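RedY-like protein (Hahella chejuensis, PDB 2JDJ) probably takes part in the biosynthesis of the red pigment prodigiosin, as a dimeric protein of the dimeric alpha-beta barrel class. Local coordinates at residues 12-20 and 44-55. Residues are numbered along the deposited sequence; the frame is centred on the assembly and turned at random.
With SO4 (sulfate ion), chain C; IPA (isopropyl alcohol), chain E.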
loop_
_atom_site.group_PDB
_atom_site.type_symbol
_atom_site.label_atom_id
_atom_site.label_comp_id
_atom_site.label_asym_id
_atom_site.label_seq_id
_atom_site.Cartn_x
_atom_site.Cartn_y
_atom_site.Cartn_z
ATOM N N ASP A 12 12.903 8.333 -16.937
ATOM C CA ASP A 12 12.393 8.861 -18.177
ATOM C C ASP A 12 11.038 8.253 -18.462
ATOM O O ASP A 12 10.959 7.045 -18.683
ATOM C CB ASP A 12 13.387 8.475 -19.267
ATOM C CG ASP A 12 12.866 8.720 -20.633
ATOM O OD1 ASP A 12 12.110 9.708 -20.841
ATOM O OD2 ASP A 12 13.229 7.902 -21.505
ATOM N N VAL A 13 9.980 9.074 -18.463
ATOM C CA VAL A 13 8.621 8.542 -18.619
ATOM C C VAL A 13 8.392 7.951 -20.000
ATOM O O VAL A 13 7.489 7.151 -20.168
ATOM C CB VAL A 13 7.454 9.561 -18.313
ATOM C CG1 VAL A 13 7.406 9.894 -16.850
ATOM C CG2 VAL A 13 7.544 10.827 -19.166
ATOM N N ALA A 14 9.214 8.322 -20.980
ATOM C CA ALA A 14 9.165 7.625 -22.291
ATOM C C ALA A 14 9.321 6.113 -22.130
ATOM O O ALA A 14 8.752 5.334 -22.906
ATOM C CB ALA A 14 10.200 8.193 -23.271
ATOM N N GLN A 15 10.036 5.684 -21.091
ATOM C CA GLN A 15 10.245 4.243 -20.831
ATOM C C GLN A 15 9.136 3.517 -20.097
ATOM O O GLN A 15 9.318 2.357 -19.709
ATOM C CB GLN A 15 11.520 4.028 -20.027
ATOM C CG GLN A 15 12.701 3.709 -20.892
ATOM C CD GLN A 15 13.952 3.451 -20.100
ATOM O OE1 GLN A 15 14.199 4.080 -19.055
ATOM N NE2 GLN A 15 14.761 2.525 -20.591
ATOM N N ALA A 16 7.999 4.174 -19.889
ATOM C CA ALA A 16 6.930 3.578 -19.087
ATOM C C ALA A 16 6.563 2.203 -19.605
ATOM O O ALA A 16 6.341 1.275 -18.823
ATOM C CB ALA A 16 5.696 4.474 -19.058
ATOM N N ASP A 17 6.485 2.055 -20.914
ATOM C CA ASP A 17 6.017 0.790 -21.442
ATOM C C ASP A 17 6.985 -0.376 -21.188
ATOM O O ASP A 17 6.544 -1.470 -20.846
ATOM C CB ASP A 17 5.652 0.934 -22.896
ATOM C CG ASP A 17 6.841 0.921 -23.767
ATOM O OD1 ASP A 17 7.848 1.537 -23.348
ATOM O OD2 ASP A 17 6.775 0.246 -24.824
ATOM N N ALA A 18 8.290 -0.131 -21.303
ATOM C CA ALA A 18 9.308 -1.104 -20.887
ATOM C C ALA A 18 9.222 -1.434 -19.401
ATOM O O ALA A 18 9.303 -2.609 -19.014
ATOM C CB ALA A 18 10.695 -0.599 -21.244
ATOM N N PHE A 19 9.078 -0.401 -18.569
ATOM C CA PHE A 19 8.906 -0.578 -17.123
ATOM C C PHE A 19 7.713 -1.476 -16.813
ATOM O O PHE A 19 7.843 -2.493 -16.126
ATOM C CB PHE A 19 8.751 0.780 -16.393
ATOM C CG PHE A 19 8.514 0.637 -14.921
ATOM C CD1 PHE A 19 9.572 0.320 -14.059
ATOM C CD2 PHE A 19 7.241 0.778 -14.389
ATOM C CE1 PHE A 19 9.367 0.162 -12.725
ATOM C CE2 PHE A 19 7.017 0.607 -13.012
ATOM C CZ PHE A 19 8.079 0.301 -12.185
ATOM N N GLU A 20 6.546 -1.101 -17.325
ATOM C CA GLU A 20 5.317 -1.869 -17.051
ATOM C C GLU A 20 5.343 -3.296 -17.587
ATOM O O GLU A 20 4.763 -4.179 -16.983
ATOM C CB GLU A 20 4.075 -1.125 -17.563
ATOM C CG GLU A 20 3.906 0.212 -16.853
ATOM C CD GLU A 20 2.572 0.893 -17.084
ATOM O OE1 GLU A 20 1.594 0.213 -17.446
ATOM O OE2 GLU A 20 2.509 2.133 -16.864
ATOM N N ARG A 44 0.118 2.593 -11.092
ATOM C CA ARG A 44 0.525 3.757 -11.880
ATOM C C ARG A 44 -0.135 4.984 -11.303
ATOM O O ARG A 44 -1.336 5.151 -11.445
ATOM C CB ARG A 44 0.059 3.604 -13.332
ATOM C CG ARG A 44 0.571 4.701 -14.301
ATOM C CD ARG A 44 -0.078 4.538 -15.704
ATOM N NE ARG A 44 -0.089 3.140 -16.142
ATOM C CZ ARG A 44 -1.160 2.345 -16.126
ATOM N NH1 ARG A 44 -1.045 1.097 -16.537
ATOM N NH2 ARG A 44 -2.337 2.782 -15.687
ATOM N N ALA A 45 0.666 5.858 -10.702
ATOM C CA ALA A 45 0.191 7.075 -10.017
ATOM C C ALA A 45 0.158 8.323 -10.925
ATOM O O ALA A 45 -0.732 9.165 -10.807
ATOM C CB ALA A 45 1.060 7.341 -8.806
ATOM N N SER A 46 1.138 8.436 -11.821
ATOM C CA SER A 46 1.348 9.651 -12.594
ATOM C C SER A 46 2.369 9.373 -13.659
ATOM O O SER A 46 3.346 8.642 -13.406
ATOM C CB SER A 46 1.938 10.762 -11.717
ATOM O OG SER A 46 2.124 11.942 -12.481
ATOM N N LEU A 47 2.158 9.963 -14.834
ATOM C CA LEU A 47 3.155 9.915 -15.890
ATOM C C LEU A 47 3.539 11.323 -16.377
ATOM O O LEU A 47 3.968 11.474 -17.500
ATOM C CB LEU A 47 2.724 8.987 -17.046
ATOM C CG LEU A 47 2.827 7.472 -16.795
ATOM C CD1 LEU A 47 2.277 6.669 -17.964
ATOM C CD2 LEU A 47 4.270 7.021 -16.446
ATOM N N GLN A 48 3.361 12.339 -15.529
ATOM C CA GLN A 48 3.928 13.673 -15.745
ATOM C C GLN A 48 5.457 13.538 -15.720
ATOM O O GLN A 48 5.994 12.933 -14.811
ATOM C CB GLN A 48 3.492 14.635 -14.626
ATOM C CG GLN A 48 2.021 15.079 -14.674
ATOM C CD GLN A 48 1.661 16.060 -13.543
ATOM O OE1 GLN A 48 2.226 17.156 -13.462
ATOM N NE2 GLN A 48 0.717 15.659 -12.664
ATOM N N ALA A 49 6.163 14.101 -16.695
ATOM C CA ALA A 49 7.626 13.937 -16.735
ATOM C C ALA A 49 8.286 14.306 -15.408
ATOM O O ALA A 49 9.108 13.561 -14.888
ATOM C CB ALA A 49 8.250 14.729 -17.898
ATOM N N ASN A 50 7.904 15.443 -14.840
ATOM C CA ASN A 50 8.581 15.952 -13.655
ATOM C C ASN A 50 7.902 15.587 -12.327
ATOM O O ASN A 50 8.191 16.206 -11.291
ATOM C CB ASN A 50 8.790 17.478 -13.773
ATOM C CG ASN A 50 9.421 17.886 -15.105
ATOM O OD1 ASN A 50 8.909 18.769 -15.812
ATOM N ND2 ASN A 50 10.533 17.230 -15.468
ATOM N N ALA A 51 7.044 14.560 -12.347
ATOM C CA ALA A 51 6.407 14.048 -11.126
ATOM C C ALA A 51 7.466 13.569 -10.118
ATOM O O ALA A 51 8.467 12.942 -10.493
ATOM C CB ALA A 51 5.425 12.904 -11.464
ATOM N N PRO A 52 7.262 13.862 -8.830
ATOM C CA PRO A 52 8.166 13.321 -7.823
ATOM C C PRO A 52 8.179 11.784 -7.778
ATOM O O PRO A 52 9.151 11.200 -7.315
ATOM C CB PRO A 52 7.622 13.910 -6.516
ATOM C CG PRO A 52 6.188 14.233 -6.831
ATOM C CD PRO A 52 6.217 14.712 -8.229
ATOM N N TYR A 53 7.102 11.151 -8.239
ATOM C CA TYR A 53 7.060 9.695 -8.406
ATOM C C TYR A 53 5.973 9.324 -9.394
ATOM O O TYR A 53 4.994 10.062 -9.527
ATOM C CB TYR A 53 6.848 8.957 -7.083
ATOM C CG TYR A 53 5.497 9.195 -6.432
ATOM C CD1 TYR A 53 4.432 8.300 -6.614
ATOM C CD2 TYR A 53 5.290 10.313 -5.647
ATOM C CE1 TYR A 53 3.176 8.537 -5.997
ATOM C CE2 TYR A 53 4.060 10.558 -5.046
ATOM C CZ TYR A 53 3.014 9.670 -5.221
ATOM O OH TYR A 53 1.802 9.943 -4.598
ATOM N N HIS A 54 6.157 8.197 -10.091
ATOM C CA HIS A 54 5.217 7.736 -11.132
ATOM C C HIS A 54 4.429 6.515 -10.715
ATOM O O HIS A 54 3.283 6.318 -11.152
ATOM C CB HIS A 54 5.979 7.464 -12.443
ATOM C CG HIS A 54 6.830 8.618 -12.849
ATOM N ND1 HIS A 54 6.308 9.746 -13.446
ATOM C CD2 HIS A 54 8.143 8.867 -12.648
ATOM C CE1 HIS A 54 7.269 10.632 -13.618
ATOM N NE2 HIS A 54 8.394 10.118 -13.150
ATOM N N TYR A 55 5.042 5.705 -9.853
ATOM C CA TYR A 55 4.468 4.411 -9.472
ATOM C C TYR A 55 4.544 4.230 -7.989
ATOM O O TYR A 55 5.353 4.862 -7.318
ATOM C CB TYR A 55 5.171 3.232 -10.187
ATOM C CG TYR A 55 4.962 3.254 -11.688
ATOM C CD1 TYR A 55 3.861 2.614 -12.278
ATOM C CD2 TYR A 55 5.849 3.935 -12.513
ATOM C CE1 TYR A 55 3.668 2.655 -13.664
ATOM C CE2 TYR A 55 5.663 3.996 -13.915
ATOM C CZ TYR A 55 4.577 3.363 -14.470
ATOM O OH TYR A 55 4.420 3.422 -15.832
HETATM S S SO4 C . 3.654 16.472 -18.646
HETATM O O1 SO4 C . 4.695 15.441 -18.727
HETATM O O2 SO4 C . 3.877 17.406 -19.748
HETATM O O3 SO4 C . 2.313 15.859 -18.697
HETATM O O4 SO4 C . 3.747 17.223 -17.390
HETATM C C1 IPA E . 2.942 7.366 -21.700
HETATM C C2 IPA E . 4.370 7.855 -21.484
HETATM C C3 IPA E . 4.610 9.171 -22.215
HETATM O O2 IPA E . 5.252 6.874 -21.967
#
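Val13 meets the loop between strands 37-44 and 55-61 with both of its methyls. CG1 stands over one face of the His54 imidazole, 3.3 Å from CE1, while CG2 lies against the backbone of Ala49, second residue of the type I turn from Gln48 to Ala51. ND1 of the imidazole donates to Ser46 O, which lies in the ring plane, consistent with a ring held with one face toward the valine. One turn on, Ala16 CB touches both Leu47 CD2 (3.9 Å) and the Tyr55 hydroxyl. Isopropanol, probably from the crystallisation liquor, donates to Val13 O. Phe19, its CG anti to the backbone N (chi1 178°), extends toward Tyr55, placing CE2 above the centre of its ring, 3.6 Å from CD2, the planes inclined at 43°; Leu10 of strand 2-10 and Phe83 and Met86 of helix 74-86 touch this phenyl. Arg44 takes the Glu20 carboxylate side-on in a salt bridge, NE to OE2 and NH1 to OE1, both at 2.9 Å and nearly straight, on the syn sides; the planes are 29° apart, and the nitrogens come in somewhat out of the carboxylate plane. Tyr55 OH gives its proton to the anti lone pair of OE2 at 2.5 Å, with ring and carboxylate almost perpendicular, so OE2 accepts twice. A glutamine in place of Glu20 would probably leave the guanidinium without this charged mate and put a donor where one carboxylate oxygen accepts. Arg44 NH2 turns to Glu96 of the second subunit, whose Leu98 packs on Glu20, Arg44 and Tyr55. The start of helix 16-30 thus packs on the 37-44/55-61 connection beside a classic beta bulge, where His54 and Tyr55 both face Ile8: helices laid on an antiparallel sheet that continues into a partner chain, as in dimeric alpha-beta barrel proteins.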